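Local structure of DUF574 domain-containing protein (Thermobifida fusca, 2QE6) at residues Tyr27-Leu31 and Ala58-Arg62; Arg62-Val66 and Thr90-Thr94; Pro128-Phe133 and His146-Met152. The protein probably acts as a methyltransferase, and binds S-adenosylmethionine in a Rossmann-like domain, though its substrate is unknown. The protein carries 1 engineered substitution. All coordinates share one frame; numbering follows the deposited sequence.

Interaction 1 of 3, residues Tyr27-Leu31 and Ala58-Arg62. With SAM (S-adenosylmethionine), chain F.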
loop_
_atom_site.group_PDB
_atom_site.type_symbol
_atom_site.label_atom_id
_atom_site.label_comp_id
_atom_site.label_asym_id
_atom_site.label_seq_id
_atom_site.Cartn_x
_atom_site.Cartn_y
_atom_site.Cartn_z
ATOM N N TYR A 27 3.955 -4.759 10.073
ATOM C CA TYR A 27 3.488 -3.396 9.797
ATOM C C TYR A 27 2.367 -3.072 10.762
ATOM O O TYR A 27 2.335 -2.006 11.335
ATOM C CB TYR A 27 3.026 -3.331 8.360
ATOM C CG TYR A 27 2.616 -2.001 7.869
ATOM C CD1 TYR A 27 3.544 -1.057 7.503
ATOM C CD2 TYR A 27 1.282 -1.693 7.715
ATOM C CE1 TYR A 27 3.145 0.220 7.011
ATOM C CE2 TYR A 27 0.871 -0.437 7.225
ATOM C CZ TYR A 27 1.820 0.512 6.874
ATOM O OH TYR A 27 1.441 1.745 6.379
ATOM N N ASP A 28 1.484 -4.024 11.010
ATOM C CA ASP A 28 0.422 -3.833 12.001
ATOM C C ASP A 28 1.015 -3.517 13.406
ATOM O O ASP A 28 0.578 -2.620 14.108
ATOM C CB ASP A 28 -0.393 -5.099 12.098
ATOM C CG ASP A 28 -1.604 -4.907 12.946
ATOM O OD1 ASP A 28 -2.432 -4.095 12.499
ATOM O OD2 ASP A 28 -1.676 -5.506 14.046
ATOM N N ALA A 29 2.009 -4.294 13.806
ATOM C CA ALA A 29 2.737 -4.079 15.047
ATOM C C ALA A 29 3.353 -2.657 15.059
ATOM O O ALA A 29 3.239 -1.945 16.040
ATOM C CB ALA A 29 3.823 -5.178 15.210
ATOM N N LEU A 30 3.999 -2.239 13.971
ATOM C CA LEU A 30 4.543 -0.878 13.879
ATOM C C LEU A 30 3.507 0.209 14.122
ATOM O O LEU A 30 3.828 1.214 14.743
ATOM C CB LEU A 30 5.206 -0.618 12.543
ATOM C CG LEU A 30 6.540 -1.316 12.353
ATOM C CD1 LEU A 30 7.059 -1.078 10.930
ATOM C CD2 LEU A 30 7.584 -0.849 13.408
ATOM N N LEU A 31 2.295 0.001 13.609
ATOM C CA LEU A 31 1.156 0.916 13.823
ATOM C C LEU A 31 0.442 0.785 15.156
ATOM O O LEU A 31 -0.481 1.540 15.422
ATOM C CB LEU A 31 0.134 0.765 12.675
ATOM C CG LEU A 31 0.711 1.113 11.297
ATOM C CD1 LEU A 31 -0.267 0.756 10.160
ATOM C CD2 LEU A 31 1.088 2.602 11.264
ATOM N N ALA A 58 5.779 4.513 9.003
ATOM C CA ALA A 58 4.550 3.774 8.793
ATOM C C ALA A 58 3.385 4.680 9.016
ATOM O O ALA A 58 2.434 4.639 8.248
ATOM C CB ALA A 58 4.442 2.549 9.738
ATOM N N ILE A 59 3.420 5.473 10.087
ATOM C CA ILE A 59 2.351 6.457 10.326
ATOM C C ILE A 59 2.183 7.403 9.114
ATOM O O ILE A 59 1.067 7.629 8.621
ATOM C CB ILE A 59 2.574 7.227 11.636
ATOM C CG1 ILE A 59 2.458 6.260 12.839
ATOM C CG2 ILE A 59 1.504 8.341 11.820
ATOM C CD1 ILE A 59 3.081 6.816 14.147
ATOM N N GLU A 60 3.289 7.950 8.626
ATOM C CA GLU A 60 3.223 8.857 7.501
ATOM C C GLU A 60 2.681 8.163 6.252
ATOM O O GLU A 60 2.029 8.797 5.443
ATOM C CB GLU A 60 4.589 9.459 7.186
ATOM C CG GLU A 60 5.058 10.470 8.228
ATOM C CD GLU A 60 4.099 11.625 8.470
ATOM O OE1 GLU A 60 3.333 12.027 7.552
ATOM O OE2 GLU A 60 4.141 12.155 9.604
ATOM N N ASN A 61 2.969 6.878 6.091
ATOM C CA ASN A 61 2.450 6.112 4.955
ATOM C C ASN A 61 0.935 5.950 5.056
ATOM O O ASN A 61 0.210 6.141 4.073
ATOM C CB ASN A 61 3.165 4.760 4.875
ATOM C CG ASN A 61 2.858 4.030 3.624
ATOM O OD1 ASN A 61 3.112 4.509 2.521
ATOM N ND2 ASN A 61 2.324 2.844 3.779
ATOM N N ARG A 62 0.442 5.667 6.255
ATOM C CA ARG A 62 -1.012 5.647 6.454
ATOM C C ARG A 62 -1.660 6.997 6.224
ATOM O O ARG A 62 -2.708 7.055 5.623
ATOM C CB ARG A 62 -1.383 5.133 7.841
ATOM C CG ARG A 62 -0.953 3.690 8.038
ATOM C CD ARG A 62 -1.468 2.790 6.925
ATOM N NE ARG A 62 -2.936 2.825 6.875
ATOM C CZ ARG A 62 -3.703 1.939 6.245
ATOM N NH1 ARG A 62 -3.164 0.929 5.578
ATOM N NH2 ARG A 62 -5.032 2.072 6.296
HETATM N N SAM F . -0.850 -1.152 1.737
HETATM C CA SAM F . -0.825 -1.008 3.246
HETATM C C SAM F . -0.287 0.358 3.608
HETATM O O SAM F . -0.612 0.891 4.663
HETATM O OXT SAM F . 0.509 0.934 2.854
HETATM C CB SAM F . 0.030 -2.034 4.014
HETATM C CG SAM F . 1.542 -1.995 3.738
HETATM S SD SAM F . 2.522 -3.337 4.488
HETATM C CE SAM F . 1.133 -4.163 5.302
HETATM C "C5'" SAM F . 2.602 -4.368 3.008
HETATM C "C4'" SAM F . 1.464 -5.333 2.652
HETATM O "O4'" SAM F . 1.673 -5.847 1.332
HETATM C "C3'" SAM F . 1.377 -6.567 3.566
HETATM O "O3'" SAM F . 0.067 -6.738 4.076
HETATM C "C2'" SAM F . 1.814 -7.757 2.726
HETATM O "O2'" SAM F . 1.279 -9.019 3.144
HETATM C "C1'" SAM F . 1.400 -7.256 1.346
HETATM N N9 SAM F . 2.168 -7.940 0.305
HETATM C C8 SAM F . 3.542 -7.923 0.068
HETATM N N7 SAM F . 3.800 -8.700 -1.017
HETATM C C5 SAM F . 2.604 -9.190 -1.473
HETATM C C6 SAM F . 2.289 -10.013 -2.564
HETATM N N6 SAM F . 3.289 -10.489 -3.357
HETATM N N1 SAM F . 0.955 -10.325 -2.765
HETATM C C2 SAM F . -0.066 -9.838 -1.924
HETATM N N3 SAM F . 0.250 -9.029 -0.836
HETATM C C4 SAM F . 1.572 -8.714 -0.643
#
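Leu31 and Ile59 mark the closest approach of the two backbones, their CA atoms 6.7 Å apart, where helix 23-30 comes up against helix 54-75. Ala58 points its CB at segment 27-31: its methyl sits 3.7 Å from CD2 of Leu31 and is also touched by CE1 of Tyr27. The other branch of Leu31, CD1, meets CG of Arg62, the two side chains crossing at about a right angle. Tyr27 reaches farther. With CG anti to the backbone N (chi1 -175°), its ring is carried against the methionine part of S-adenosylmethionine, whose SD lies 3.6 Å above one ring face, offset toward the rim, while CD of Arg62 comes to the ring edge. The hydroxyl has a partner on helix 54-75 and another in the ligand. Asn61 ND2 gives Tyr27 OH a nearly straight bond of 3.0 Å (170°) that lies in the amide plane, with ring and amide planes almost perpendicular. Tyr27 OH in turn donates a weak bond of 2.8 Å to O of the ligand carboxylate. Asn61 ND2 also makes a weak, bent bond to OXT of the ligand, and its OD1 is tied to Thr195 OG1, which fixes the amide's rotation. Arg62 NH1 completes the set with a bond of 2.7 Å to ligand O, approached at the edge of the guanidinium. Replacing Tyr27 by a phenylalanine would probably leave the Asn61 N-H without its acceptor and the ligand carboxylate short of one donor. The chemistry is that of a site for the amino acid end of the cofactor: two neutral donors hydrogen-bond its carboxylate, Arg62 supplies the positive charge that probably balances it, and the electron-rich ring face probably suits the sulfonium charge.

Interaction 2 of 3, residues Arg62-Val66 and Thr90-Thr94; sequences RKVLV and TVQNT. With SAM (S-adenosylmethionine), chain F.
Arg62 NH2 donates to the backbone O of Gln92 at 3.1 Å (141°), a bond that lies in the guanidinium plane but meets the oxygen from above its carbonyl plane. The flat group is sandwiched: CG2 of Thr90 rests 3.4 Å over its centre, and Leu65 CD1, one helical turn along, lies against the opposite face. Val66 CG2 packs across the side chain of Gln92, 3.7 Å from OE1, and Leu65 CD2 touches Thr94 OG1. Two waters extend the guanidinium rim in the same plane. Water 1 accepts from Arg62 NH2 at 2.9 Å and from Thr94 N, and donates to Asn93 OD1; water 2 accepts from Arg62 NE and donates to Gln92 O at 2.7 Å. Bends in the arginine chain at chi2 (-53°) and chi3 (-60°) fold the guanidinium back between loop and ligand. Beyond this shell the loop 90-94 holds its own shape. Thr90 OG1 accepts from Gln92 N at 3.1 Å, an ST turn, and Thr90 N gives a nearly straight bond to Asn93 OD1. Thr94 OG1 is itself hydrogen-bonded to Asp83 OD2. Covered on both faces and gripped around its edge by a carbonyl, two waters and the ligand carboxylate, the guanidinium is probably kept from turning, its positive charge directed at the cofactor carboxylate.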
loop_
_atom_site.group_PDB
_atom_site.type_symbol
_atom_site.label_atom_id
_atom_site.label_comp_id
_atom_site.label_asym_id
_atom_site.label_seq_id
_atom_site.Cartn_x
_atom_site.Cartn_y
_atom_site.Cartn_z
ATOM N N ARG A 62 0.442 5.667 6.255
ATOM C CA ARG A 62 -1.012 5.647 6.454
ATOM C C ARG A 62 -1.660 6.997 6.224
ATOM O O ARG A 62 -2.708 7.055 5.623
ATOM C CB ARG A 62 -1.383 5.133 7.841
ATOM C CG ARG A 62 -0.953 3.690 8.038
ATOM C CD ARG A 62 -1.468 2.790 6.925
ATOM N NE ARG A 62 -2.936 2.825 6.875
ATOM C CZ ARG A 62 -3.703 1.939 6.245
ATOM N NH1 ARG A 62 -3.164 0.929 5.578
ATOM N NH2 ARG A 62 -5.032 2.072 6.296
ATOM N N LYS A 63 -1.054 8.067 6.715
ATOM C CA LYS A 63 -1.568 9.407 6.475
ATOM C C LYS A 63 -1.575 9.769 4.967
ATOM O O LYS A 63 -2.502 10.390 4.508
ATOM C CB LYS A 63 -0.765 10.457 7.261
ATOM C CG LYS A 63 -0.952 10.484 8.803
ATOM C CD LYS A 63 0.075 11.466 9.373
ATOM C CE LYS A 63 -0.126 11.866 10.795
ATOM N NZ LYS A 63 1.088 12.680 11.201
ATOM N N VAL A 64 -0.549 9.407 4.188
ATOM C CA VAL A 64 -0.604 9.705 2.751
ATOM C C VAL A 64 -1.612 8.823 2.032
ATOM O O VAL A 64 -2.185 9.237 1.028
ATOM C CB VAL A 64 0.796 9.606 2.037
ATOM C CG1 VAL A 64 1.209 8.199 1.823
ATOM C CG2 VAL A 64 0.775 10.365 0.730
ATOM N N LEU A 65 -1.826 7.608 2.528
ATOM C CA LEU A 65 -2.860 6.738 1.987
ATOM C C LEU A 65 -4.197 7.461 2.076
ATOM O O LEU A 65 -4.945 7.525 1.106
ATOM C CB LEU A 65 -2.936 5.403 2.739
ATOM C CG LEU A 65 -4.002 4.360 2.342
ATOM C CD1 LEU A 65 -3.473 3.010 2.809
ATOM C CD2 LEU A 65 -5.396 4.663 2.933
ATOM N N VAL A 66 -4.481 8.010 3.245
ATOM C CA VAL A 66 -5.755 8.717 3.460
ATOM C C VAL A 66 -5.889 9.953 2.548
ATOM O O VAL A 66 -6.920 10.151 1.880
ATOM C CB VAL A 66 -5.919 9.122 4.953
ATOM C CG1 VAL A 66 -7.092 10.084 5.121
ATOM C CG2 VAL A 66 -6.120 7.878 5.861
ATOM N N THR A 90 -6.742 -0.733 9.935
ATOM C CA THR A 90 -6.328 0.361 10.808
ATOM C C THR A 90 -7.582 1.102 11.178
ATOM O O THR A 90 -8.674 0.703 10.799
ATOM C CB THR A 90 -5.384 1.348 10.111
ATOM O OG1 THR A 90 -6.129 2.064 9.112
ATOM C CG2 THR A 90 -4.191 0.626 9.500
ATOM N N VAL A 91 -7.433 2.203 11.900
ATOM C CA VAL A 91 -8.596 3.007 12.269
ATOM C C VAL A 91 -9.146 3.865 11.086
ATOM O O VAL A 91 -10.237 4.415 11.204
ATOM C CB VAL A 91 -8.295 3.876 13.542
ATOM C CG1 VAL A 91 -7.931 2.958 14.750
ATOM C CG2 VAL A 91 -7.185 4.881 13.267
ATOM N N GLN A 92 -8.404 3.973 9.970
ATOM C CA GLN A 92 -8.890 4.627 8.723
ATOM C C GLN A 92 -8.471 3.843 7.490
ATOM O O GLN A 92 -7.362 4.025 6.980
ATOM C CB GLN A 92 -8.311 6.030 8.544
ATOM C CG GLN A 92 -9.003 7.133 9.311
ATOM C CD GLN A 92 -8.389 8.494 9.009
ATOM O OE1 GLN A 92 -7.201 8.710 9.247
ATOM N NE2 GLN A 92 -9.188 9.407 8.474
ATOM N N ASN A 93 -9.354 2.991 6.989
ATOM C CA ASN A 93 -9.025 2.148 5.846
ATOM C C ASN A 93 -9.509 2.797 4.564
ATOM O O ASN A 93 -10.377 3.693 4.585
ATOM C CB ASN A 93 -9.673 0.767 5.989
ATOM C CG ASN A 93 -9.207 0.024 7.219
ATOM O OD1 ASN A 93 -8.020 -0.240 7.369
ATOM N ND2 ASN A 93 -10.135 -0.318 8.097
ATOM N N THR A 94 -8.982 2.299 3.452
ATOM C CA THR A 94 -9.301 2.806 2.101
ATOM C C THR A 94 -10.768 3.021 1.827
ATOM O O THR A 94 -11.149 4.122 1.433
ATOM C CB THR A 94 -8.718 1.888 1.047
ATOM O OG1 THR A 94 -7.316 1.807 1.286
ATOM C CG2 THR A 94 -8.990 2.404 -0.383
HETATM N N SAM F . -0.850 -1.152 1.737
HETATM C CA SAM F . -0.825 -1.008 3.246
HETATM C C SAM F . -0.287 0.358 3.608
HETATM O O SAM F . -0.612 0.891 4.663
HETATM O OXT SAM F . 0.509 0.934 2.854
HETATM C CB SAM F . 0.030 -2.034 4.014
HETATM C CG SAM F . 1.542 -1.995 3.738
HETATM S SD SAM F . 2.522 -3.337 4.488
HETATM C CE SAM F . 1.133 -4.163 5.302
HETATM C "C5'" SAM F . 2.602 -4.368 3.008
HETATM C "C4'" SAM F . 1.464 -5.333 2.652
HETATM O "O4'" SAM F . 1.673 -5.847 1.332
HETATM C "C3'" SAM F . 1.377 -6.567 3.566
HETATM O "O3'" SAM F . 0.067 -6.738 4.076
HETATM C "C2'" SAM F . 1.814 -7.757 2.726
HETATM O "O2'" SAM F . 1.279 -9.019 3.144
HETATM C "C1'" SAM F . 1.400 -7.256 1.346
HETATM N N9 SAM F . 2.168 -7.940 0.305
HETATM C C8 SAM F . 3.542 -7.923 0.068
HETATM N N7 SAM F . 3.800 -8.700 -1.017
HETATM C C5 SAM F . 2.604 -9.190 -1.473
HETATM C C6 SAM F . 2.289 -10.013 -2.564
HETATM N N6 SAM F . 3.289 -10.489 -3.357
HETATM N N1 SAM F . 0.955 -10.325 -2.765
HETATM C C2 SAM F . -0.066 -9.838 -1.924
HETATM N N3 SAM F . 0.250 -9.029 -0.836
HETATM C C4 SAM F . 1.572 -8.714 -0.643
HETATM O O HOH W 1 -6.743 0.531 4.528
HETATM O O HOH W 2 -4.968 5.044 7.792
#

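Interaction 3 of 3, residues Pro128-Phe133 and His146-Met152; sequences PNTAVF and HPDVRRM
Phe133 lays one face of its ring over the imidazole of His146 in a face-to-face stack, centroids 3.5 Å apart and planes inclined by only 12°. The phenyl ring gets there because CG stands between the backbone N and the carbonyl carbon (chi1 69°). On the far face of the imidazole lies CD of Pro147, so the histidine is covered on both faces. Its ND1 accepts from Asp148 N at 3.1 Å, close to the ring plane, a capping bond from His146, the N-cap residue of helix 147-152, and one consistent with an unprotonated ND1. Val149 CG2 touches the edge of the Phe133 ring, 3.9 Å from CE1. Asp148 slides past the same ring, with OD2 3.7 Å from CD1 of Phe133. Its OD1 receives Arg151 NE on the anti side, a salt bridge of 3.2 Å that lies in the guanidinium plane, and NH2 of the same guanidinium lies 3.8 Å from CB of Ala131. Farther along, the selenomethionine at Met152 lies near Pro128, with SE 3.8 Å from Pro128 O. Strand and helix axes run nearly antiparallel, at 160° and 9.0 Å. Thr130 and Val132 face the other way, onto helix 114-124, so the outermost strand 130-134 is covered on both sides. Helix 147-152 lies on the connection from this strand to strand 160-163, an arrangement typical of the beta-alpha-beta crossovers of Rossmann-like methyltransferases.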
loop_
_atom_site.group_PDB
_atom_site.type_symbol
_atom_site.label_atom_id
_atom_site.label_comp_id
_atom_site.label_asym_id
_atom_site.label_seq_id
_atom_site.Cartn_x
_atom_site.Cartn_y
_atom_site.Cartn_z
ATOM N N PRO A 128 -21.810 -4.084 0.630
ATOM C CA PRO A 128 -21.869 -4.668 -0.696
ATOM C C PRO A 128 -20.868 -4.047 -1.652
ATOM O O PRO A 128 -20.644 -4.614 -2.709
ATOM C CB PRO A 128 -23.294 -4.355 -1.155
ATOM C CG PRO A 128 -23.675 -3.135 -0.426
ATOM C CD PRO A 128 -22.961 -3.197 0.892
ATOM N N ASN A 129 -20.296 -2.895 -1.302
ATOM C CA ASN A 129 -19.315 -2.213 -2.189
ATOM C C ASN A 129 -17.891 -2.417 -1.818
ATOM O O ASN A 129 -17.009 -1.735 -2.355
ATOM C CB ASN A 129 -19.591 -0.721 -2.251
ATOM C CG ASN A 129 -20.965 -0.417 -2.841
ATOM O OD1 ASN A 129 -21.484 0.668 -2.665
ATOM N ND2 ASN A 129 -21.563 -1.393 -3.519
ATOM N N THR A 130 -17.638 -3.352 -0.911
ATOM C CA THR A 130 -16.265 -3.586 -0.471
ATOM C C THR A 130 -16.056 -5.088 -0.359
ATOM O O THR A 130 -16.902 -5.800 0.157
ATOM C CB THR A 130 -15.992 -2.861 0.871
ATOM O OG1 THR A 130 -16.425 -1.493 0.781
ATOM C CG2 THR A 130 -14.539 -2.881 1.215
ATOM N N ALA A 131 -14.956 -5.580 -0.894
ATOM C CA ALA A 131 -14.663 -7.009 -0.907
ATOM C C ALA A 131 -13.183 -7.186 -0.579
ATOM O O ALA A 131 -12.416 -6.236 -0.716
ATOM C CB ALA A 131 -14.980 -7.605 -2.282
ATOM N N VAL A 132 -12.819 -8.372 -0.093
ATOM C CA VAL A 132 -11.445 -8.701 0.270
ATOM C C VAL A 132 -11.116 -10.117 -0.190
ATOM O O VAL A 132 -11.950 -10.989 -0.130
ATOM C CB VAL A 132 -11.186 -8.542 1.803
ATOM C CG1 VAL A 132 -12.051 -9.462 2.624
ATOM C CG2 VAL A 132 -9.678 -8.739 2.137
ATOM N N PHE A 133 -9.905 -10.348 -0.672
ATOM C CA PHE A 133 -9.484 -11.718 -0.914
ATOM C C PHE A 133 -7.980 -11.902 -0.828
ATOM O O PHE A 133 -7.197 -10.936 -0.872
ATOM C CB PHE A 133 -10.082 -12.275 -2.226
ATOM C CG PHE A 133 -9.551 -11.647 -3.494
ATOM C CD1 PHE A 133 -10.144 -10.506 -4.033
ATOM C CD2 PHE A 133 -8.501 -12.246 -4.193
ATOM C CE1 PHE A 133 -9.669 -9.950 -5.238
ATOM C CE2 PHE A 133 -8.034 -11.715 -5.399
ATOM C CZ PHE A 133 -8.617 -10.560 -5.917
ATOM N N HIS A 146 -10.276 -12.404 -10.956
ATOM C CA HIS A 146 -10.949 -12.919 -9.766
ATOM C C HIS A 146 -12.426 -12.457 -9.745
ATOM O O HIS A 146 -12.719 -11.315 -10.137
ATOM C CB HIS A 146 -10.171 -12.440 -8.513
ATOM C CG HIS A 146 -10.544 -13.160 -7.257
ATOM N ND1 HIS A 146 -11.706 -12.891 -6.566
ATOM C CD2 HIS A 146 -9.931 -14.167 -6.591
ATOM C CE1 HIS A 146 -11.788 -13.696 -5.522
ATOM N NE2 HIS A 146 -10.718 -14.474 -5.509
ATOM N N PRO A 147 -13.368 -13.352 -9.340
ATOM C CA PRO A 147 -14.784 -12.979 -9.278
ATOM C C PRO A 147 -15.095 -11.711 -8.480
ATOM O O PRO A 147 -16.044 -11.006 -8.817
ATOM C CB PRO A 147 -15.466 -14.201 -8.625
ATOM C CG PRO A 147 -14.386 -15.127 -8.220
ATOM C CD PRO A 147 -13.158 -14.764 -8.968
ATOM N N ASP A 148 -14.315 -11.424 -7.440
ATOM C CA ASP A 148 -14.539 -10.217 -6.636
ATOM C C ASP A 148 -14.157 -9.015 -7.464
ATOM O O ASP A 148 -14.892 -8.023 -7.460
ATOM C CB ASP A 148 -13.783 -10.228 -5.300
ATOM C CG ASP A 148 -14.392 -11.191 -4.266
ATOM O OD1 ASP A 148 -15.607 -11.492 -4.313
ATOM O OD2 ASP A 148 -13.646 -11.642 -3.379
ATOM N N VAL A 149 -13.040 -9.117 -8.205
ATOM C CA VAL A 149 -12.640 -8.067 -9.144
ATOM C C VAL A 149 -13.647 -7.891 -10.267
ATOM O O VAL A 149 -14.108 -6.764 -10.507
ATOM C CB VAL A 149 -11.211 -8.290 -9.687
ATOM C CG1 VAL A 149 -10.894 -7.327 -10.808
ATOM C CG2 VAL A 149 -10.248 -8.091 -8.566
ATOM N N ARG A 150 -14.021 -8.991 -10.924
ATOM C CA ARG A 150 -14.910 -8.895 -12.087
ATOM C C ARG A 150 -16.308 -8.403 -11.738
ATOM O O ARG A 150 -16.907 -7.662 -12.512
ATOM C CB ARG A 150 -14.935 -10.210 -12.881
ATOM C CG ARG A 150 -13.564 -10.468 -13.546
ATOM C CD ARG A 150 -13.655 -10.950 -14.987
ATOM N NE ARG A 150 -13.949 -12.382 -15.028
ATOM C CZ ARG A 150 -13.330 -13.289 -15.788
ATOM N NH1 ARG A 150 -12.359 -12.953 -16.631
ATOM N NH2 ARG A 150 -13.705 -14.561 -15.711
ATOM N N ARG A 151 -16.800 -8.753 -10.555
ATOM C CA ARG A 151 -18.108 -8.268 -10.133
ATOM C C ARG A 151 -18.089 -6.859 -9.520
ATOM O O ARG A 151 -19.143 -6.250 -9.387
ATOM C CB ARG A 151 -18.770 -9.254 -9.169
ATOM C CG ARG A 151 -18.333 -9.124 -7.730
ATOM C CD ARG A 151 -18.804 -10.314 -6.864
ATOM N NE ARG A 151 -18.269 -10.176 -5.501
ATOM C CZ ARG A 151 -18.771 -9.372 -4.555
ATOM N NH1 ARG A 151 -19.862 -8.635 -4.785
ATOM N NH2 ARG A 151 -18.187 -9.320 -3.354
HETATM N N MSE A 152 -16.914 -6.342 -9.161
HETATM C CA MSE A 152 -16.803 -5.036 -8.478
HETATM C C MSE A 152 -16.235 -3.912 -9.329
HETATM O O MSE A 152 -16.620 -2.766 -9.163
HETATM C CB MSE A 152 -15.889 -5.160 -7.256
HETATM C CG MSE A 152 -16.477 -6.006 -6.153
HETATM SE SE MSE A 152 -17.725 -4.983 -5.121
HETATM C CE MSE A 152 -17.067 -5.753 -3.476
#

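Overall arrangement
Interactions 1 and 2 form one continuous site: both draw on helix 54-75, share Arg62 and touch S-adenosylmethionine, and they meet directly where Leu31 CD1 packs on Thr90 CG2. Their centres lie about 9 Å apart, nearer the middle of the chain than that of interaction 3. All three are partly buried. The first mixes apolar helix packing with donors aimed at the ligand; the second is mostly polar and hydrated, pairing the helix with a loop. Interaction 3, at the outer strand of the sheet, is about 20 Å from interaction 2 centre to centre and touches neither site contact; aromatic stacking and apolar cover join its strand and helix.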